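Local structure of putative S41 protease (Bacteroides fragilis NCTC 9343, 3K50) at residues 56-68 with 336-348. The protein is a putative serine peptidase of family S41, which probably cleaves peptide bonds and also carries a PDZ domain. Sequence-based numbering, arbitrary orientation.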
loop_
_atom_site.group_PDB
_atom_site.type_symbol
_atom_site.label_atom_id
_atom_site.label_comp_id
_atom_site.label_asym_id
_atom_site.label_seq_id
_atom_site.Cartn_x
_atom_site.Cartn_y
_atom_site.Cartn_z
HETATM N N MSE A 56 -11.012 -19.518 5.088
HETATM C CA MSE A 56 -9.764 -18.843 5.502
HETATM C C MSE A 56 -9.511 -17.614 4.668
HETATM O O MSE A 56 -8.751 -16.750 5.072
HETATM C CB MSE A 56 -8.565 -19.765 5.375
HETATM C CG MSE A 56 -8.599 -21.038 6.269
HETATM SE SE MSE A 56 -9.514 -22.505 5.497
HETATM C CE MSE A 56 -8.249 -23.079 3.994
ATOM N N ASP A 57 -10.184 -17.515 3.518
ATOM C CA ASP A 57 -9.958 -16.407 2.562
ATOM C C ASP A 57 -10.772 -15.180 2.952
ATOM O O ASP A 57 -11.822 -14.957 2.397
ATOM C CB ASP A 57 -10.335 -16.889 1.164
ATOM C CG ASP A 57 -9.668 -16.102 0.058
ATOM O OD1 ASP A 57 -9.483 -14.862 0.196
ATOM O OD2 ASP A 57 -9.356 -16.750 -0.958
ATOM N N ASN A 58 -10.222 -14.391 3.882
ATOM C CA ASN A 58 -10.837 -13.187 4.433
ATOM C C ASN A 58 -10.631 -11.992 3.505
ATOM O O ASN A 58 -9.925 -11.029 3.826
ATOM C CB ASN A 58 -10.253 -12.895 5.822
ATOM C CG ASN A 58 -10.986 -11.769 6.553
ATOM O OD1 ASN A 58 -12.191 -11.609 6.416
ATOM N ND2 ASN A 58 -10.249 -10.984 7.326
ATOM N N GLY A 59 -11.222 -12.061 2.321
ATOM C CA GLY A 59 -11.045 -10.980 1.377
ATOM C C GLY A 59 -9.679 -10.918 0.745
ATOM O O GLY A 59 -9.315 -9.878 0.165
ATOM N N PHE A 60 -8.933 -12.021 0.778
ATOM C CA PHE A 60 -7.627 -12.013 0.125
ATOM C C PHE A 60 -7.820 -12.095 -1.405
ATOM O O PHE A 60 -7.374 -11.229 -2.172
ATOM C CB PHE A 60 -6.724 -13.101 0.656
ATOM C CG PHE A 60 -6.639 -13.172 2.158
ATOM C CD1 PHE A 60 -6.641 -12.024 2.940
ATOM C CD2 PHE A 60 -6.488 -14.387 2.777
ATOM C CE1 PHE A 60 -6.565 -12.114 4.304
ATOM C CE2 PHE A 60 -6.390 -14.483 4.155
ATOM C CZ PHE A 60 -6.406 -13.350 4.914
ATOM N N SER A 61 -8.531 -13.106 -1.854
ATOM C CA SER A 61 -8.864 -13.213 -3.257
ATOM C C SER A 61 -9.897 -12.186 -3.607
ATOM O O SER A 61 -10.819 -11.936 -2.840
ATOM C CB SER A 61 -9.429 -14.599 -3.544
ATOM O OG SER A 61 -8.483 -15.583 -3.248
ATOM N N LYS A 62 -9.800 -11.615 -4.807
ATOM C CA LYS A 62 -10.780 -10.615 -5.204
ATOM C C LYS A 62 -10.846 -10.381 -6.715
ATOM O O LYS A 62 -9.931 -10.734 -7.446
ATOM C CB LYS A 62 -10.466 -9.290 -4.543
ATOM C CG LYS A 62 -9.165 -8.713 -4.893
ATOM C CD LYS A 62 -8.776 -7.653 -3.851
ATOM C CE LYS A 62 -7.496 -6.889 -4.232
ATOM N NZ LYS A 62 -7.646 -6.095 -5.514
ATOM N N ILE A 63 -11.954 -9.786 -7.145
ATOM C CA ILE A 63 -12.195 -9.458 -8.552
ATOM C C ILE A 63 -11.857 -7.985 -8.754
ATOM O O ILE A 63 -12.247 -7.126 -7.950
ATOM C CB ILE A 63 -13.667 -9.708 -8.984
ATOM C CG1 ILE A 63 -14.121 -11.160 -8.714
ATOM C CG2 ILE A 63 -13.885 -9.260 -10.470
ATOM C CD1 ILE A 63 -13.284 -12.275 -9.420
ATOM N N ASP A 64 -11.116 -7.716 -9.815
ATOM C CA ASP A 64 -10.781 -6.370 -10.267
ATOM C C ASP A 64 -11.105 -6.239 -11.760
ATOM O O ASP A 64 -10.905 -7.171 -12.558
ATOM C CB ASP A 64 -9.309 -6.080 -10.038
ATOM C CG ASP A 64 -9.003 -5.766 -8.583
ATOM O OD1 ASP A 64 -9.731 -4.955 -7.968
ATOM O OD2 ASP A 64 -8.032 -6.315 -8.047
ATOM N N SER A 65 -11.602 -5.072 -12.136
ATOM C CA SER A 65 -11.952 -4.817 -13.526
ATOM C C SER A 65 -10.705 -4.684 -14.373
ATOM O O SER A 65 -9.650 -4.319 -13.871
ATOM C CB SER A 65 -12.821 -3.556 -13.658
ATOM O OG SER A 65 -14.130 -3.814 -13.159
ATOM N N LEU A 66 -10.829 -5.055 -15.642
ATOM C CA LEU A 66 -9.755 -4.902 -16.583
ATOM C C LEU A 66 -10.073 -3.605 -17.302
ATOM O O LEU A 66 -11.012 -3.569 -18.073
ATOM C CB LEU A 66 -9.741 -6.057 -17.562
ATOM C CG LEU A 66 -8.523 -6.122 -18.479
ATOM C CD1 LEU A 66 -7.240 -6.419 -17.694
ATOM C CD2 LEU A 66 -8.775 -7.182 -19.511
ATOM N N LEU A 67 -9.312 -2.551 -17.045
ATOM C CA LEU A 67 -9.548 -1.239 -17.651
ATOM C C LEU A 67 -8.532 -0.920 -18.756
ATOM O O LEU A 67 -7.388 -1.351 -18.682
ATOM C CB LEU A 67 -9.456 -0.182 -16.543
ATOM C CG LEU A 67 -10.550 -0.199 -15.448
ATOM C CD1 LEU A 67 -10.062 0.336 -14.092
ATOM C CD2 LEU A 67 -11.807 0.544 -15.894
ATOM N N ASP A 68 -8.952 -0.182 -19.773
ATOM C CA ASP A 68 -8.037 0.273 -20.827
ATOM C C ASP A 68 -7.026 1.264 -20.256
ATOM O O ASP A 68 -5.849 1.227 -20.625
ATOM C CB ASP A 68 -8.803 0.870 -22.010
ATOM C CG ASP A 68 -9.479 -0.203 -22.869
ATOM O OD1 ASP A 68 -9.001 -1.352 -22.844
ATOM O OD2 ASP A 68 -10.467 0.090 -23.583
ATOM N N VAL A 336 -6.493 -13.431 -15.791
ATOM C CA VAL A 336 -7.406 -12.616 -16.616
ATOM C C VAL A 336 -8.407 -13.491 -17.314
ATOM O O VAL A 336 -8.016 -14.508 -17.904
ATOM C CB VAL A 336 -6.628 -11.802 -17.666
ATOM C CG1 VAL A 336 -7.524 -10.772 -18.325
ATOM C CG2 VAL A 336 -5.468 -11.080 -17.009
ATOM N N HIS A 337 -9.701 -13.150 -17.228
ATOM C CA HIS A 337 -10.740 -13.934 -17.906
ATOM C C HIS A 337 -10.466 -13.835 -19.414
ATOM O O HIS A 337 -10.096 -12.772 -19.876
ATOM C CB HIS A 337 -12.142 -13.415 -17.647
ATOM C CG HIS A 337 -13.232 -14.337 -18.113
ATOM N ND1 HIS A 337 -13.682 -14.366 -19.418
ATOM C CD2 HIS A 337 -13.990 -15.243 -17.442
ATOM C CE1 HIS A 337 -14.637 -15.274 -19.539
ATOM N NE2 HIS A 337 -14.868 -15.798 -18.345
ATOM N N PRO A 338 -10.643 -14.929 -20.164
ATOM C CA PRO A 338 -10.369 -14.855 -21.624
ATOM C C PRO A 338 -11.167 -13.817 -22.401
ATOM O O PRO A 338 -10.631 -13.180 -23.294
ATOM C CB PRO A 338 -10.746 -16.242 -22.127
ATOM C CG PRO A 338 -10.671 -17.121 -20.929
ATOM C CD PRO A 338 -11.029 -16.285 -19.743
ATOM N N THR A 339 -12.432 -13.624 -22.051
ATOM C CA THR A 339 -13.281 -12.703 -22.785
ATOM C C THR A 339 -14.046 -11.625 -21.990
ATOM O O THR A 339 -14.305 -10.554 -22.540
ATOM C CB THR A 339 -14.319 -13.506 -23.594
ATOM O OG1 THR A 339 -15.155 -14.277 -22.724
ATOM C CG2 THR A 339 -13.646 -14.465 -24.575
ATOM N N ASP A 340 -14.339 -11.852 -20.708
ATOM C CA ASP A 340 -15.208 -10.947 -19.945
ATOM C C ASP A 340 -14.528 -9.800 -19.248
ATOM O O ASP A 340 -15.099 -9.199 -18.354
ATOM C CB ASP A 340 -16.014 -11.750 -18.926
ATOM C CG ASP A 340 -17.016 -12.662 -19.569
ATOM O OD1 ASP A 340 -17.370 -12.434 -20.754
ATOM O OD2 ASP A 340 -17.484 -13.590 -18.873
ATOM N N ARG A 341 -13.285 -9.525 -19.596
ATOM C CA ARG A 341 -12.602 -8.360 -19.080
ATOM C C ARG A 341 -12.635 -8.154 -17.540
ATOM O O ARG A 341 -12.961 -7.092 -17.058
ATOM C CB ARG A 341 -13.117 -7.097 -19.793
ATOM C CG ARG A 341 -12.947 -7.170 -21.332
ATOM C CD ARG A 341 -13.190 -5.825 -22.068
ATOM N NE ARG A 341 -12.459 -4.675 -21.496
ATOM C CZ ARG A 341 -11.161 -4.382 -21.678
ATOM N NH1 ARG A 341 -10.367 -5.160 -22.415
ATOM N NH2 ARG A 341 -10.640 -3.298 -21.094
ATOM N N PHE A 342 -12.317 -9.179 -16.768
ATOM C CA PHE A 342 -12.057 -8.942 -15.363
ATOM C C PHE A 342 -10.822 -9.750 -15.010
ATOM O O PHE A 342 -10.385 -10.615 -15.765
ATOM C CB PHE A 342 -13.234 -9.303 -14.459
ATOM C CG PHE A 342 -13.561 -10.778 -14.395
ATOM C CD1 PHE A 342 -12.972 -11.600 -13.448
ATOM C CD2 PHE A 342 -14.530 -11.309 -15.221
ATOM C CE1 PHE A 342 -13.338 -12.940 -13.339
ATOM C CE2 PHE A 342 -14.899 -12.639 -15.143
ATOM C CZ PHE A 342 -14.307 -13.464 -14.203
ATOM N N ILE A 343 -10.258 -9.413 -13.872
ATOM C CA ILE A 343 -9.071 -10.065 -13.331
ATOM C C ILE A 343 -9.463 -10.689 -12.000
ATOM O O ILE A 343 -10.079 -10.001 -11.153
ATOM C CB ILE A 343 -7.949 -9.073 -13.026
ATOM C CG1 ILE A 343 -7.516 -8.285 -14.277
ATOM C CG2 ILE A 343 -6.732 -9.818 -12.386
ATOM C CD1 ILE A 343 -6.688 -7.071 -13.949
ATOM N N LEU A 344 -9.125 -11.976 -11.864
ATOM C CA LEU A 344 -9.263 -12.765 -10.627
ATOM C C LEU A 344 -7.905 -12.760 -9.952
ATOM O O LEU A 344 -6.961 -13.336 -10.492
ATOM C CB LEU A 344 -9.638 -14.204 -10.918
ATOM C CG LEU A 344 -9.613 -15.224 -9.747
ATOM C CD1 LEU A 344 -10.475 -14.686 -8.583
ATOM C CD2 LEU A 344 -10.110 -16.608 -10.175
ATOM N N ASN A 345 -7.788 -12.014 -8.848
ATOM C CA ASN A 345 -6.588 -11.980 -8.024
ATOM C C ASN A 345 -6.809 -13.094 -7.006
ATOM O O ASN A 345 -7.584 -12.935 -6.064
ATOM C CB ASN A 345 -6.395 -10.624 -7.381
ATOM C CG ASN A 345 -5.924 -9.563 -8.392
ATOM O OD1 ASN A 345 -6.657 -8.628 -8.742
ATOM N ND2 ASN A 345 -4.732 -9.753 -8.903
ATOM N N LEU A 346 -6.216 -14.256 -7.286
ATOM C CA LEU A 346 -6.445 -15.473 -6.500
ATOM C C LEU A 346 -5.313 -15.888 -5.561
ATOM O O LEU A 346 -4.158 -15.827 -5.950
ATOM C CB LEU A 346 -6.702 -16.590 -7.486
ATOM C CG LEU A 346 -7.071 -17.990 -6.963
ATOM C CD1 LEU A 346 -8.458 -17.964 -6.383
ATOM C CD2 LEU A 346 -6.987 -18.989 -8.182
ATOM N N VAL A 347 -5.633 -16.291 -4.331
ATOM C CA VAL A 347 -4.612 -16.837 -3.430
ATOM C C VAL A 347 -4.041 -18.095 -4.090
ATOM O O VAL A 347 -4.775 -19.053 -4.360
ATOM C CB VAL A 347 -5.171 -17.196 -2.028
ATOM C CG1 VAL A 347 -4.117 -17.892 -1.169
ATOM C CG2 VAL A 347 -5.669 -15.979 -1.327
ATOM N N VAL A 348 -2.734 -18.097 -4.318
ATOM C CA VAL A 348 -2.023 -19.220 -4.938
ATOM C C VAL A 348 -0.968 -19.886 -4.012
ATOM O O VAL A 348 -0.771 -21.118 -4.071
ATOM C CB VAL A 348 -1.357 -18.791 -6.292
ATOM C CG1 VAL A 348 -2.463 -18.468 -7.315
ATOM C CG2 VAL A 348 -0.339 -17.654 -6.084
#
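Leu66 lies across the start of strand 342-348, where the short strand 62-65 runs out. Leu66 CB rests against Arg341 O at 3.4 Å. With CG anti to the backbone N (chi1 -171°), the two methyls part: Leu66 CD1 packs on Ile343 CD1 at 3.8 Å, while CD2 reaches Val336 CG1 and lies over one face of the Arg341 guanidinium. The Leu66 N-H bonds Arg341 O from above the carbonyl plane, at 3.3 Å. The arginine chain, bent at chi3 (50°), brings Arg341 NH2 to Asp68 OD1 at 3.1 Å, a salt bridge whose hydrogen bond is weak.

Between the strands the ladder is antiparallel, with two hydrogen-bonded pairs, Lys62 with Asn345 and Asp64 with Ile343. Ile343 N bonds Asp64 O at 2.7 Å. On the face bearing Lys62 and Asp64, Lys62 NZ forms a salt bridge with Asp64 OD2 at 2.6 Å, on the syn lone pair. Ile63 occupies the other face: its CG2 meets Phe342 CD1, and Ile63 CD1 meets Leu344 CD1 at 3.8 Å, beside Pro45 and Leu49 of helix 45-52.

At the far end Ser61 OG is held twice, donating to Asp57 OD2 and accepting a fairly straight bond (166°) from Val347 N. Asp57 OD1 takes Ser61 N, and Tyr27 OH also bonds OD2, so both carboxylate oxygens of this buried aspartate are engaged. Val347 CG2 packs against Phe60 CB.

The contact thus adds a short strand from the N-terminal region to the antiparallel sheet of the S41 peptidase region. Its chemistry runs from an ion pair between exposed Arg341 and Asp68, whose hydrogen bond is poorly aligned, to a buried hydroxyl-carboxylate network in which one carboxylate ties the loop at Asp57 to Ser61, and through the Ser61 hydroxyl to the Val347 backbone.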